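Local coordinates for naphthalene dioxygenase small subunit (Rhodococcus sp., PDB 2B1X), which probably serves as the non-catalytic beta subunit of a Rieske non-heme iron dioxygenase that hydroxylates naphthalene, packing against the catalytic large subunits, at residues M76-L79 with R80-E84. Residues are numbered along the deposited sequence; the frame is centred on the assembly and turned at random.
Sequences MRVL and RLETE
E82 folds back over the turn of helix before it, its carboxylate lying across the side chains of V78 and L79: E82 OE1 sits 3.7 Å from L79 CD2, and E82 CG rests 3.4 Å from V78 O. With CG anti to the carbonyl carbon (chi1 -69°) and an extended chain beyond, the acid is carried to R32 of helix 31-35, its salt-bridge partner, which V78 and L79 also touch. In the backbone, R80 N donates to M76 O and L81 N to R77 O, but E82 N reaches V78 O only weakly and bonds L79 O at 3.1 Å from above the carbonyl plane. T83 grips R80 O twice: its backbone N and OG1 both donate to it, OG1 at 2.8 Å and in the carbonyl plane, while T83 CG2 lies 3.7 Å from L79 O. A valine here would probably leave R80 O with one grip instead of two and the backbone around T83 less firmly set. On another side, a water donates to R77 O and accepts from R80 NE. Beyond it, R77 NE forms a salt bridge with D69 of the same chain, and NH1 donates to the carbonyl of S365 of the large subunit. Salt bridges E82–R32 and R77–D69 thus tie the stretch to its own chain, while the salt bridge of R80 to D371 of the large subunit, neutral hydrogen bonds and packing join it to that subunit.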
ATOM      1  N   MET B  76     -18.054  30.413   1.008  1.00 15.59           N
ATOM      2  CA  MET B  76     -16.648  30.724   0.765  1.00 15.43           C
ATOM      3  C   MET B  76     -15.882  29.540   0.141  1.00 15.14           C
ATOM      4  O   MET B  76     -15.131  29.717  -0.809  1.00 13.86           O
ATOM      5  CB  MET B  76     -15.960  31.119   2.072  1.00 16.48           C
ATOM      6  CG  MET B  76     -14.574  31.731   1.874  1.00 21.08           C
ATOM      7  SD  MET B  76     -13.367  31.029   2.968  1.00 31.85           S
ATOM      8  CE  MET B  76     -13.035  29.533   2.144  1.00 30.11           C
ATOM      9  N   ARG B  77     -16.126  28.346   0.666  1.00 14.47           N
ATOM     10  CA  ARG B  77     -15.482  27.107   0.192  1.00 15.26           C
ATOM     11  C   ARG B  77     -15.813  26.914  -1.289  1.00 15.29           C
ATOM     12  O   ARG B  77     -14.923  26.612  -2.082  1.00 15.83           O
ATOM     13  CB  ARG B  77     -15.954  25.907   1.046  1.00 14.96           C
ATOM     14  CG  ARG B  77     -15.092  24.654   1.010  1.00 17.52           C
ATOM     15  CD  ARG B  77     -15.494  23.581   2.066  1.00 16.35           C
ATOM     16  NE  ARG B  77     -15.350  24.059   3.453  1.00 17.11           N
ATOM     17  CZ  ARG B  77     -14.180  24.171   4.106  1.00 17.75           C
ATOM     18  NH1 ARG B  77     -13.035  23.811   3.528  1.00 15.35           N
ATOM     19  NH2 ARG B  77     -14.147  24.642   5.353  1.00 17.23           N
ATOM     20  N   VAL B  78     -17.078  27.148  -1.661  1.00 14.86           N
ATOM     21  CA  VAL B  78     -17.531  26.979  -3.041  1.00 14.83           C
ATOM     22  C   VAL B  78     -17.014  28.135  -3.901  1.00 14.72           C
ATOM     23  O   VAL B  78     -16.538  27.939  -5.018  1.00 15.18           O
ATOM     24  CB  VAL B  78     -19.077  26.837  -3.135  1.00 15.02           C
ATOM     25  CG1 VAL B  78     -19.573  26.876  -4.593  1.00 14.38           C
ATOM     26  CG2 VAL B  78     -19.556  25.559  -2.423  1.00 15.03           C
ATOM     27  N   LEU B  79     -17.080  29.344  -3.380  1.00 14.96           N
ATOM     28  CA  LEU B  79     -16.558  30.489  -4.121  1.00 14.87           C
ATOM     29  C   LEU B  79     -15.079  30.246  -4.443  1.00 14.80           C
ATOM     30  O   LEU B  79     -14.638  30.561  -5.517  1.00 15.22           O
ATOM     31  CB  LEU B  79     -16.740  31.793  -3.344  1.00 14.28           C
ATOM     32  CG  LEU B  79     -18.167  32.344  -3.340  1.00 16.27           C
ATOM     33  CD1 LEU B  79     -18.361  33.355  -2.174  1.00 15.65           C
ATOM     34  CD2 LEU B  79     -18.501  32.983  -4.708  1.00 12.54           C
ATOM     35  N   ARG B  80     -14.333  29.671  -3.510  1.00 14.95           N
ATOM     36  CA  ARG B  80     -12.910  29.440  -3.729  1.00 15.54           C
ATOM     37  C   ARG B  80     -12.712  28.493  -4.917  1.00 15.77           C
ATOM     38  O   ARG B  80     -11.926  28.761  -5.812  1.00 15.32           O
ATOM     39  CB  ARG B  80     -12.266  28.866  -2.474  1.00 15.30           C
ATOM     40  CG  ARG B  80     -10.749  28.958  -2.462  1.00 14.63           C
ATOM     41  CD  ARG B  80     -10.116  28.227  -1.304  1.00 15.61           C
ATOM     42  NE  ARG B  80      -9.751  26.868  -1.634  1.00 15.05           N
ATOM     43  CZ  ARG B  80      -8.707  26.533  -2.393  1.00 13.82           C
ATOM     44  NH1 ARG B  80      -7.921  27.457  -2.908  1.00 11.84           N
ATOM     45  NH2 ARG B  80      -8.420  25.252  -2.600  1.00 12.43           N
ATOM     46  N   LEU B  81     -13.475  27.406  -4.924  1.00 16.56           N
ATOM     47  CA  LEU B  81     -13.426  26.416  -6.007  1.00 17.82           C
ATOM     48  C   LEU B  81     -13.866  26.952  -7.375  1.00 18.42           C
ATOM     49  O   LEU B  81     -13.566  26.331  -8.388  1.00 19.69           O
ATOM     50  CB  LEU B  81     -14.218  25.165  -5.621  1.00 17.66           C
ATOM     51  CG  LEU B  81     -13.648  24.370  -4.444  1.00 18.47           C
ATOM     52  CD1 LEU B  81     -14.704  23.492  -3.794  1.00 18.02           C
ATOM     53  CD2 LEU B  81     -12.393  23.517  -4.869  1.00 17.91           C
ATOM     54  N   GLU B  82     -14.539  28.101  -7.395  1.00 18.44           N
ATOM     55  CA  GLU B  82     -14.983  28.754  -8.623  1.00 18.43           C
ATOM     56  C   GLU B  82     -13.970  29.786  -9.139  1.00 18.19           C
ATOM     57  O   GLU B  82     -14.188  30.375 -10.197  1.00 18.04           O
ATOM     58  CB  GLU B  82     -16.341  29.435  -8.418  1.00 18.76           C
ATOM     59  CG  GLU B  82     -17.516  28.481  -8.230  1.00 20.44           C
ATOM     60  CD  GLU B  82     -18.818  29.204  -7.911  1.00 24.02           C
ATOM     61  OE1 GLU B  82     -18.774  30.314  -7.325  1.00 23.68           O
ATOM     62  OE2 GLU B  82     -19.897  28.664  -8.256  1.00 25.82           O
ATOM     63  N   THR B  83     -12.883  30.029  -8.399  1.00 16.90           N
ATOM     64  CA  THR B  83     -11.790  30.807  -8.968  1.00 16.41           C
ATOM     65  C   THR B  83     -10.967  29.952  -9.941  1.00 17.06           C
ATOM     66  O   THR B  83     -11.179  28.758 -10.093  1.00 16.91           O
ATOM     67  CB  THR B  83     -10.845  31.419  -7.879  1.00 16.81           C
ATOM     68  OG1 THR B  83     -10.102  30.375  -7.196  1.00 14.45           O
ATOM     69  CG2 THR B  83     -11.638  32.190  -6.812  1.00 15.17           C
ATOM     70  N   GLU B  84     -10.001  30.578 -10.588  1.00 17.72           N
ATOM     71  CA  GLU B  84      -9.138  29.867 -11.530  1.00 18.19           C
ATOM     72  C   GLU B  84      -7.891  29.361 -10.825  1.00 16.76           C
ATOM     73  O   GLU B  84      -6.929  28.953 -11.487  1.00 16.49           O
ATOM     74  CB  GLU B  84      -8.744  30.808 -12.700  1.00 18.83           C
ATOM     75  CG  GLU B  84      -9.906  31.107 -13.650  1.00 24.42           C
ATOM     76  CD  GLU B  84      -9.646  32.236 -14.628  1.00 31.20           C
ATOM     77  OE1 GLU B  84      -8.697  33.053 -14.432  1.00 34.92           O
ATOM     78  OE2 GLU B  84     -10.413  32.315 -15.617  1.00 35.39           O
TER
HETATM   79  O   HOH W   1     -12.414  25.582  -1.123  1.00 21.95           O